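Long-range contacts in acetyltransferase, GNAT family (Streptococcus pneumoniae, PDB 2ATR), which probably transfers an acetyl group from acetyl-CoA to a substrate that remains unidentified, as a member of the GNAT acetyltransferase family: residues Lys5-Val10 / Ile44-Asp49; Gly55-Val60 / Gln70-Leu75. All coordinates share one frame; numbering follows the deposited sequence.

Contact 1: residues Lys5-Val10 / Ile44-Asp49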
ATOM      1  N   LYS A   5       0.273  -6.491 -11.985  1.00 37.80           N
ATOM      2  CA  LYS A   5      -0.101  -5.593 -13.075  1.00 38.80           C
ATOM      3  C   LYS A   5      -0.333  -4.153 -12.629  1.00 38.40           C
ATOM      4  O   LYS A   5      -1.141  -3.872 -11.706  1.00 37.08           O
ATOM      5  CB  LYS A   5      -1.324  -6.127 -13.838  1.00 38.95           C
ATOM      6  CG  LYS A   5      -0.923  -7.009 -15.030  1.00 42.79           C
ATOM      7  CD  LYS A   5      -2.127  -7.709 -15.699  1.00 47.04           C
ATOM      8  CE  LYS A   5      -1.679  -8.614 -16.894  1.00 49.80           C
ATOM      9  NZ  LYS A   5      -1.893  -7.978 -18.228  1.00 50.36           N
ATOM     10  N   LYS A   6       0.421  -3.250 -13.266  1.00 38.49           N
ATOM     11  CA  LYS A   6       0.205  -1.822 -13.168  1.00 39.72           C
ATOM     12  C   LYS A   6      -1.121  -1.442 -13.765  1.00 40.86           C
ATOM     13  O   LYS A   6      -1.453  -1.859 -14.871  1.00 38.72           O
ATOM     14  CB  LYS A   6       1.297  -1.044 -13.905  1.00 40.35           C
ATOM     15  CG  LYS A   6       1.363   0.373 -13.472  1.00 41.91           C
ATOM     16  CD  LYS A   6       2.628   1.022 -14.032  1.00 47.12           C
ATOM     17  CE  LYS A   6       2.691   2.482 -13.666  1.00 46.83           C
ATOM     18  NZ  LYS A   6       1.479   3.205 -14.106  1.00 49.49           N
ATOM     19  N   GLN A   7      -1.823  -0.573 -13.046  1.00 42.48           N
ATOM     20  CA  GLN A   7      -3.165  -0.115 -13.373  1.00 45.28           C
ATOM     21  C   GLN A   7      -3.215   1.386 -13.602  1.00 46.66           C
ATOM     22  O   GLN A   7      -2.691   2.149 -12.781  1.00 48.10           O
ATOM     23  CB  GLN A   7      -4.051  -0.426 -12.174  1.00 46.06           C
ATOM     24  CG  GLN A   7      -5.423  -0.833 -12.523  1.00 47.82           C
ATOM     25  CD  GLN A   7      -5.511  -2.227 -13.110  1.00 47.91           C
ATOM     26  OE1 GLN A   7      -6.519  -2.558 -13.747  1.00 47.32           O
ATOM     27  NE2 GLN A   7      -4.473  -3.056 -12.896  1.00 47.33           N
ATOM     28  N   GLU A   8      -3.853   1.821 -14.691  1.00 47.20           N
ATOM     29  CA  GLU A   8      -4.022   3.248 -14.977  1.00 48.96           C
ATOM     30  C   GLU A   8      -5.384   3.787 -14.478  1.00 48.60           C
ATOM     31  O   GLU A   8      -5.457   4.802 -13.796  1.00 48.38           O
ATOM     32  CB  GLU A   8      -3.810   3.535 -16.473  1.00 50.45           C
ATOM     33  CG  GLU A   8      -3.946   2.297 -17.388  1.00 54.45           C
ATOM     34  CD  GLU A   8      -3.429   2.558 -18.800  1.00 60.78           C
ATOM     35  OE1 GLU A   8      -2.277   3.062 -18.936  1.00 64.71           O
ATOM     36  OE2 GLU A   8      -4.171   2.255 -19.772  1.00 64.36           O
ATOM     37  N   ILE A   9      -6.457   3.090 -14.804  1.00 48.09           N
ATOM     38  CA  ILE A   9      -7.748   3.383 -14.199  1.00 47.43           C
ATOM     39  C   ILE A   9      -8.187   2.217 -13.303  1.00 46.41           C
ATOM     40  O   ILE A   9      -8.259   1.050 -13.737  1.00 45.73           O
ATOM     41  CB  ILE A   9      -8.832   3.721 -15.251  1.00 48.28           C
ATOM     42  CG1 ILE A   9      -8.395   4.880 -16.160  1.00 49.30           C
ATOM     43  CG2 ILE A   9     -10.175   4.065 -14.565  1.00 48.32           C
ATOM     44  CD1 ILE A   9      -9.123   4.872 -17.565  1.00 52.05           C
ATOM     45  N   VAL A  10      -8.452   2.531 -12.036  1.00 44.92           N
ATOM     46  CA  VAL A  10      -8.989   1.540 -11.118  1.00 44.66           C
ATOM     47  C   VAL A  10     -10.300   2.075 -10.608  1.00 45.01           C
ATOM     48  O   VAL A  10     -10.347   3.143  -9.975  1.00 44.72           O
ATOM     49  CB  VAL A  10      -8.062   1.216  -9.925  1.00 44.39           C
ATOM     50  CG1 VAL A  10      -8.635   0.032  -9.076  1.00 42.60           C
ATOM     51  CG2 VAL A  10      -6.706   0.874 -10.402  1.00 44.29           C
ATOM     52  N   ILE A  44      -1.046   2.564  -8.887  1.00 20.00           N
ATOM     53  CA  ILE A  44      -1.683   1.368  -8.343  1.00 20.00           C
ATOM     54  C   ILE A  44      -1.248   0.117  -9.084  1.00 20.00           C
ATOM     55  O   ILE A  44      -1.274   0.087 -10.295  1.00 29.97           O
ATOM     56  CB  ILE A  44      -3.210   1.498  -8.378  1.00 20.00           C
ATOM     57  CG1 ILE A  44      -3.674   2.670  -7.528  1.00 20.00           C
ATOM     58  CG2 ILE A  44      -3.867   0.217  -7.932  1.00 20.00           C
ATOM     59  CD1 ILE A  44      -5.015   3.179  -7.903  1.00 20.00           C
ATOM     60  N   TYR A  45      -0.851  -0.903  -8.340  1.00 27.80           N
ATOM     61  CA  TYR A  45      -0.648  -2.239  -8.889  1.00 27.86           C
ATOM     62  C   TYR A  45      -1.648  -3.221  -8.279  1.00 28.63           C
ATOM     63  O   TYR A  45      -1.976  -3.112  -7.109  1.00 24.52           O
ATOM     64  CB  TYR A  45       0.787  -2.722  -8.632  1.00 28.33           C
ATOM     65  CG  TYR A  45       1.852  -2.042  -9.475  1.00 30.01           C
ATOM     66  CD1 TYR A  45       2.497  -2.720 -10.487  1.00 30.98           C
ATOM     67  CD2 TYR A  45       2.206  -0.728  -9.251  1.00 26.56           C
ATOM     68  CE1 TYR A  45       3.443  -2.113 -11.246  1.00 32.11           C
ATOM     69  CE2 TYR A  45       3.147  -0.114 -10.003  1.00 27.73           C
ATOM     70  CZ  TYR A  45       3.769  -0.805 -11.004  1.00 33.08           C
ATOM     71  OH  TYR A  45       4.727  -0.188 -11.755  1.00 34.76           O
ATOM     72  N   LEU A  46      -2.122  -4.173  -9.078  1.00 26.21           N
ATOM     73  CA  LEU A  46      -2.948  -5.268  -8.553  1.00 27.75           C
ATOM     74  C   LEU A  46      -2.198  -6.577  -8.613  1.00 27.76           C
ATOM     75  O   LEU A  46      -1.328  -6.751  -9.486  1.00 29.82           O
ATOM     76  CB  LEU A  46      -4.259  -5.418  -9.327  1.00 26.42           C
ATOM     77  CG  LEU A  46      -5.087  -4.149  -9.397  1.00 28.64           C
ATOM     78  CD1 LEU A  46      -6.353  -4.452 -10.194  1.00 31.64           C
ATOM     79  CD2 LEU A  46      -5.424  -3.667  -7.953  1.00 27.14           C
ATOM     80  N   ALA A  47      -2.514  -7.470  -7.671  1.00 26.31           N
ATOM     81  CA  ALA A  47      -2.086  -8.849  -7.694  1.00 26.94           C
ATOM     82  C   ALA A  47      -3.266  -9.678  -8.200  1.00 28.22           C
ATOM     83  O   ALA A  47      -4.407  -9.498  -7.716  1.00 26.34           O
ATOM     84  CB  ALA A  47      -1.700  -9.303  -6.303  1.00 27.50           C
ATOM     85  N   LEU A  48      -2.992 -10.523  -9.208  1.00 28.58           N
ATOM     86  CA  LEU A  48      -4.027 -11.320  -9.902  1.00 29.46           C
ATOM     87  C   LEU A  48      -3.686 -12.785  -9.871  1.00 29.85           C
ATOM     88  O   LEU A  48      -2.556 -13.184 -10.160  1.00 30.38           O
ATOM     89  CB  LEU A  48      -4.175 -10.896 -11.372  1.00 29.89           C
ATOM     90  CG  LEU A  48      -5.245  -9.805 -11.479  1.00 33.84           C
ATOM     91  CD1 LEU A  48      -4.667  -8.410 -11.487  1.00 36.05           C
ATOM     92  CD2 LEU A  48      -6.073 -10.048 -12.715  1.00 39.02           C
ATOM     93  N   ASP A  49      -4.686 -13.588  -9.565  1.00 30.56           N
ATOM     94  CA  ASP A  49      -4.569 -15.026  -9.596  1.00 32.18           C
ATOM     95  C   ASP A  49      -5.485 -15.387 -10.768  1.00 33.08           C
ATOM     96  O   ASP A  49      -6.733 -15.455 -10.598  1.00 31.19           O
ATOM     97  CB  ASP A  49      -5.133 -15.612  -8.280  1.00 33.40           C
ATOM     98  CG  ASP A  49      -5.132 -17.151  -8.280  1.00 35.68           C
ATOM     99  OD1 ASP A  49      -4.570 -17.744  -9.231  1.00 35.13           O
ATOM    100  OD2 ASP A  49      -5.645 -17.753  -7.318  1.00 38.33           O
TER
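At the outer edge of the GNAT-fold sheet, the first strand, 2-7, pairs antiparallel with strand 43-49; their short segments run at 139° to one another. Lys5 and Leu46 form a hydrogen-bonded pair: Lys5 N donates to Leu46 O at 3.0 Å, almost straight, and Leu46 N returns a bond to Lys5 O at 2.8 Å. Beyond them Gln7 N reaches Ile44 O at 2.9 Å. Lys6 and Tyr45 make the non-hydrogen-bonded pair between, which brings their backbones close and puts both side chains on one face. Lysine suits this exposed edge because its long aliphatic stem can lie on an aromatic while its amine stays at the surface. With CG anti to its backbone N (chi1 -162°), the Lys6 stem passes obliquely over one face of the Tyr45 ring, its CG 4.0 Å from the ring centroid in a CH-pi contact. The phenol oxygen is held by Asn94, and helix 83-92 packs on the buried ring. On the other sheet face the Gln7 chain bends at chi2 (73°), laying its amide across Leu46, with NE2 3.6 Å from CD1. Past the end of the strand, Val10 comes back toward this face, where its CG2 meets Ile44 CD1 tip to tip at 3.8 Å.

Contact 2: residues Gly55-Val60 / Gln70-Leu75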
ATOM      1  N   GLY A  55      -4.980  -8.744  -4.524  1.00 29.98           N
ATOM      2  CA  GLY A  55      -4.042  -7.861  -3.790  1.00 28.81           C
ATOM      3  C   GLY A  55      -3.993  -6.540  -4.480  1.00 29.09           C
ATOM      4  O   GLY A  55      -4.316  -6.462  -5.676  1.00 27.83           O
ATOM      5  N   LEU A  56      -3.657  -5.483  -3.719  1.00 27.31           N
ATOM      6  CA  LEU A  56      -3.548  -4.140  -4.251  1.00 27.38           C
ATOM      7  C   LEU A  56      -2.429  -3.388  -3.488  1.00 26.20           C
ATOM      8  O   LEU A  56      -2.219  -3.630  -2.301  1.00 24.49           O
ATOM      9  CB  LEU A  56      -4.909  -3.396  -4.142  1.00 27.29           C
ATOM     10  CG  LEU A  56      -5.054  -1.886  -4.399  1.00 30.79           C
ATOM     11  CD1 LEU A  56      -6.484  -1.522  -4.871  1.00 27.09           C
ATOM     12  CD2 LEU A  56      -4.666  -1.078  -3.105  1.00 27.19           C
ATOM     13  N   ILE A  57      -1.713  -2.529  -4.188  1.00 25.37           N
ATOM     14  CA  ILE A  57      -0.845  -1.505  -3.525  1.00 25.79           C
ATOM     15  C   ILE A  57      -1.212  -0.173  -4.136  1.00 26.36           C
ATOM     16  O   ILE A  57      -1.512  -0.103  -5.325  1.00 26.00           O
ATOM     17  CB  ILE A  57       0.686  -1.807  -3.568  1.00 26.32           C
ATOM     18  CG1 ILE A  57       1.525  -0.751  -2.726  1.00 21.75           C
ATOM     19  CG2 ILE A  57       1.166  -1.869  -5.046  1.00 23.00           C
ATOM     20  CD1 ILE A  57       3.027  -1.207  -2.540  1.00 23.59           C
ATOM     21  N   ARG A  58      -1.273   0.869  -3.308  1.00 25.58           N
ATOM     22  CA  ARG A  58      -1.605   2.192  -3.754  1.00 25.89           C
ATOM     23  C   ARG A  58      -0.655   3.208  -3.084  1.00 26.63           C
ATOM     24  O   ARG A  58      -0.551   3.322  -1.846  1.00 26.26           O
ATOM     25  CB  ARG A  58      -3.058   2.537  -3.401  1.00 26.19           C
ATOM     26  CG  ARG A  58      -3.561   3.809  -3.954  1.00 28.72           C
ATOM     27  CD  ARG A  58      -5.083   3.906  -3.840  1.00 24.73           C
ATOM     28  NE  ARG A  58      -5.558   4.231  -2.487  1.00 23.68           N
ATOM     29  CZ  ARG A  58      -5.631   5.445  -1.951  1.00 24.56           C
ATOM     30  NH1 ARG A  58      -5.141   6.536  -2.560  1.00 22.41           N
ATOM     31  NH2 ARG A  58      -6.160   5.574  -0.751  1.00 25.81           N
ATOM     32  N   LEU A  59       0.057   3.935  -3.926  1.00 27.13           N
ATOM     33  CA  LEU A  59       0.998   4.964  -3.447  1.00 26.52           C
ATOM     34  C   LEU A  59       0.438   6.324  -3.703  1.00 24.94           C
ATOM     35  O   LEU A  59      -0.238   6.526  -4.700  1.00 26.69           O
ATOM     36  CB  LEU A  59       2.333   4.827  -4.167  1.00 25.67           C
ATOM     37  CG  LEU A  59       3.086   3.508  -4.225  1.00 27.06           C
ATOM     38  CD1 LEU A  59       4.425   3.789  -4.866  1.00 27.70           C
ATOM     39  CD2 LEU A  59       3.269   2.901  -2.880  1.00 24.86           C
ATOM     40  N   VAL A  60       0.742   7.268  -2.806  1.00 25.89           N
ATOM     41  CA  VAL A  60       0.278   8.654  -2.860  1.00 23.37           C
ATOM     42  C   VAL A  60       1.429   9.620  -2.523  1.00 24.95           C
ATOM     43  O   VAL A  60       2.472   9.192  -2.004  1.00 24.24           O
ATOM     44  CB  VAL A  60      -0.916   8.942  -1.876  1.00 24.09           C
ATOM     45  CG1 VAL A  60      -2.150   8.055  -2.245  1.00 23.03           C
ATOM     46  CG2 VAL A  60      -0.497   8.775  -0.417  1.00 21.56           C
ATOM     47  N   GLN A  70       0.222   4.002   0.753  1.00 26.37           N
ATOM     48  CA  GLN A  70      -1.070   4.299   1.380  1.00 24.97           C
ATOM     49  C   GLN A  70      -1.904   3.030   1.659  1.00 25.33           C
ATOM     50  O   GLN A  70      -2.353   2.813   2.799  1.00 24.91           O
ATOM     51  CB  GLN A  70      -1.811   5.315   0.533  1.00 26.84           C
ATOM     52  CG  GLN A  70      -3.247   5.652   0.987  1.00 27.28           C
ATOM     53  CD  GLN A  70      -3.312   6.130   2.447  1.00 31.06           C
ATOM     54  OE1 GLN A  70      -2.358   6.687   2.972  1.00 33.63           O
ATOM     55  NE2 GLN A  70      -4.421   5.858   3.107  1.00 31.60           N
ATOM     56  N   ASP A  71      -2.086   2.170   0.659  1.00 24.70           N
ATOM     57  CA  ASP A  71      -2.802   0.878   0.864  1.00 26.23           C
ATOM     58  C   ASP A  71      -1.890  -0.230   0.423  1.00 26.03           C
ATOM     59  O   ASP A  71      -1.243  -0.129  -0.646  1.00 27.23           O
ATOM     60  CB  ASP A  71      -4.128   0.757   0.052  1.00 26.12           C
ATOM     61  CG  ASP A  71      -5.138   1.849   0.360  1.00 28.12           C
ATOM     62  OD1 ASP A  71      -5.272   2.282   1.533  1.00 27.23           O
ATOM     63  OD2 ASP A  71      -5.838   2.262  -0.588  1.00 28.58           O
ATOM     64  N   LEU A  72      -1.770  -1.255   1.246  1.00 26.50           N
ATOM     65  CA  LEU A  72      -1.187  -2.519   0.838  1.00 26.29           C
ATOM     66  C   LEU A  72      -2.090  -3.654   1.340  1.00 27.97           C
ATOM     67  O   LEU A  72      -2.201  -3.889   2.563  1.00 26.37           O
ATOM     68  CB  LEU A  72       0.222  -2.708   1.386  1.00 26.38           C
ATOM     69  CG  LEU A  72       0.968  -3.994   1.002  1.00 26.88           C
ATOM     70  CD1 LEU A  72       1.094  -4.113  -0.536  1.00 23.75           C
ATOM     71  CD2 LEU A  72       2.361  -4.069   1.647  1.00 27.26           C
ATOM     72  N   ILE A  73      -2.734  -4.343   0.411  1.00 27.48           N
ATOM     73  CA  ILE A  73      -3.740  -5.342   0.788  1.00 29.55           C
ATOM     74  C   ILE A  73      -3.459  -6.603   0.023  1.00 30.24           C
ATOM     75  O   ILE A  73      -3.267  -6.547  -1.191  1.00 30.76           O
ATOM     76  CB  ILE A  73      -5.192  -4.888   0.456  1.00 29.34           C
ATOM     77  CG1 ILE A  73      -5.542  -3.613   1.212  1.00 32.73           C
ATOM     78  CG2 ILE A  73      -6.201  -5.995   0.807  1.00 31.40           C
ATOM     79  CD1 ILE A  73      -6.798  -2.961   0.761  1.00 31.95           C
ATOM     80  N   VAL A  74      -3.364  -7.722   0.738  1.00 30.55           N
ATOM     81  CA  VAL A  74      -3.498  -9.045   0.144  1.00 30.91           C
ATOM     82  C   VAL A  74      -4.686  -9.755   0.866  1.00 32.04           C
ATOM     83  O   VAL A  74      -4.874  -9.606   2.099  1.00 30.97           O
ATOM     84  CB  VAL A  74      -2.228  -9.880   0.266  1.00 30.16           C
ATOM     85  CG1 VAL A  74      -2.409 -11.245  -0.450  1.00 31.12           C
ATOM     86  CG2 VAL A  74      -1.041  -9.166  -0.345  1.00 32.95           C
ATOM     87  N   LEU A  75      -5.522 -10.457   0.098  1.00 31.98           N
ATOM     88  CA  LEU A  75      -6.535 -11.346   0.738  1.00 33.23           C
ATOM     89  C   LEU A  75      -5.872 -12.248   1.740  1.00 33.85           C
ATOM     90  O   LEU A  75      -4.863 -12.921   1.417  1.00 33.05           O
ATOM     91  CB  LEU A  75      -7.313 -12.189  -0.275  1.00 32.87           C
ATOM     92  CG  LEU A  75      -8.205 -11.405  -1.211  1.00 33.87           C
ATOM     93  CD1 LEU A  75      -8.770 -12.343  -2.344  1.00 33.05           C
ATOM     94  CD2 LEU A  75      -9.352 -10.657  -0.440  1.00 33.83           C
TER
HETATM   95  O   HOH W   1      -6.971   4.422   1.860  1.00 34.42           O
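Arg58 and Asp71 stand side by side on one face of the sheet, pointing the same way, and their charged ends meet in a salt bridge. The Arg58 stem starts extended, CG anti to the backbone N, then bends at chi3 (77°), which turns NE to Asp71 OD2 at 2.7 Å. The acceptor lies near the guanidinium plane, but NE approaches OD2 from above the carboxylate plane, the two groups being turned 65° apart; the second bond, from NH2 to OD2, is weak. Tyr19 OH also binds OD2, and Ser41 OG takes NH1, so helix 12-20 and a loop help fix the pair. Such a pairing suits a buried arginine, whose charge the carboxylate probably offsets. Gln70 runs alongside too: its CG sits over one guanidinium face, 3.4 Å from NH2, while a water in the guanidinium plane accepts from Arg58 NH2 and Gln70 NE2 and donates to Asp71 OD1. Next to the bridge, Leu56 CD2 packs on Asp71 CB at 3.7 Å.

The opposite face is apolar, as befits a surface covered by helix 83-92. There Leu72 crosses Ile57 obliquely, bringing CD1 to 3.8 Å from Ile57 CB. Farther along, Gly55 CA makes a close CA-H...O contact with Ile73 O at 3.0 Å; a beta carbon here would press tightly on that same oxygen, so glycine suits the place.

Between Leu56 and Ile73 the backbones exchange two bonds, and Arg58 N donates to Asp71 O at 2.8 Å. Arg58 O, however, is gripped by two donors, Gln70 N at 2.8 Å and Asp71 N at 3.2 Å. Two consecutive residues thus face one, the definition of a classic beta bulge, set here in the antiparallel hairpin of strands 52-61 and 66-74 at the centre of the GNAT fold.

Overall arrangement
Contacts 1 and 2 are adjacent strand pairings in one mixed sheet, their centres about 10 Å apart. Strands 43-49 and 52-61, which follow each other in the chain, join them: Tyr45 O lies 3.0 Å from Ile57 N and Ala47 N 2.9 Å from Gly55 O, both probable hydrogen bonds. Contact 1 includes an outermost strand, 2-7, and its centre is about 12 Å from the centre of the chain; the centre of contact 2 is about 3 Å from that point. Side chains continue across the junction, Ile44 CG1 packing on Arg58 CG at 3.8 Å. Helix 12-20 packs on one face of both contacts and helix 83-92 on the other. In GNAT enzymes acetyl-CoA generally binds beside the strand corresponding to 66-74, which would place contact 2 nearer the cofactor.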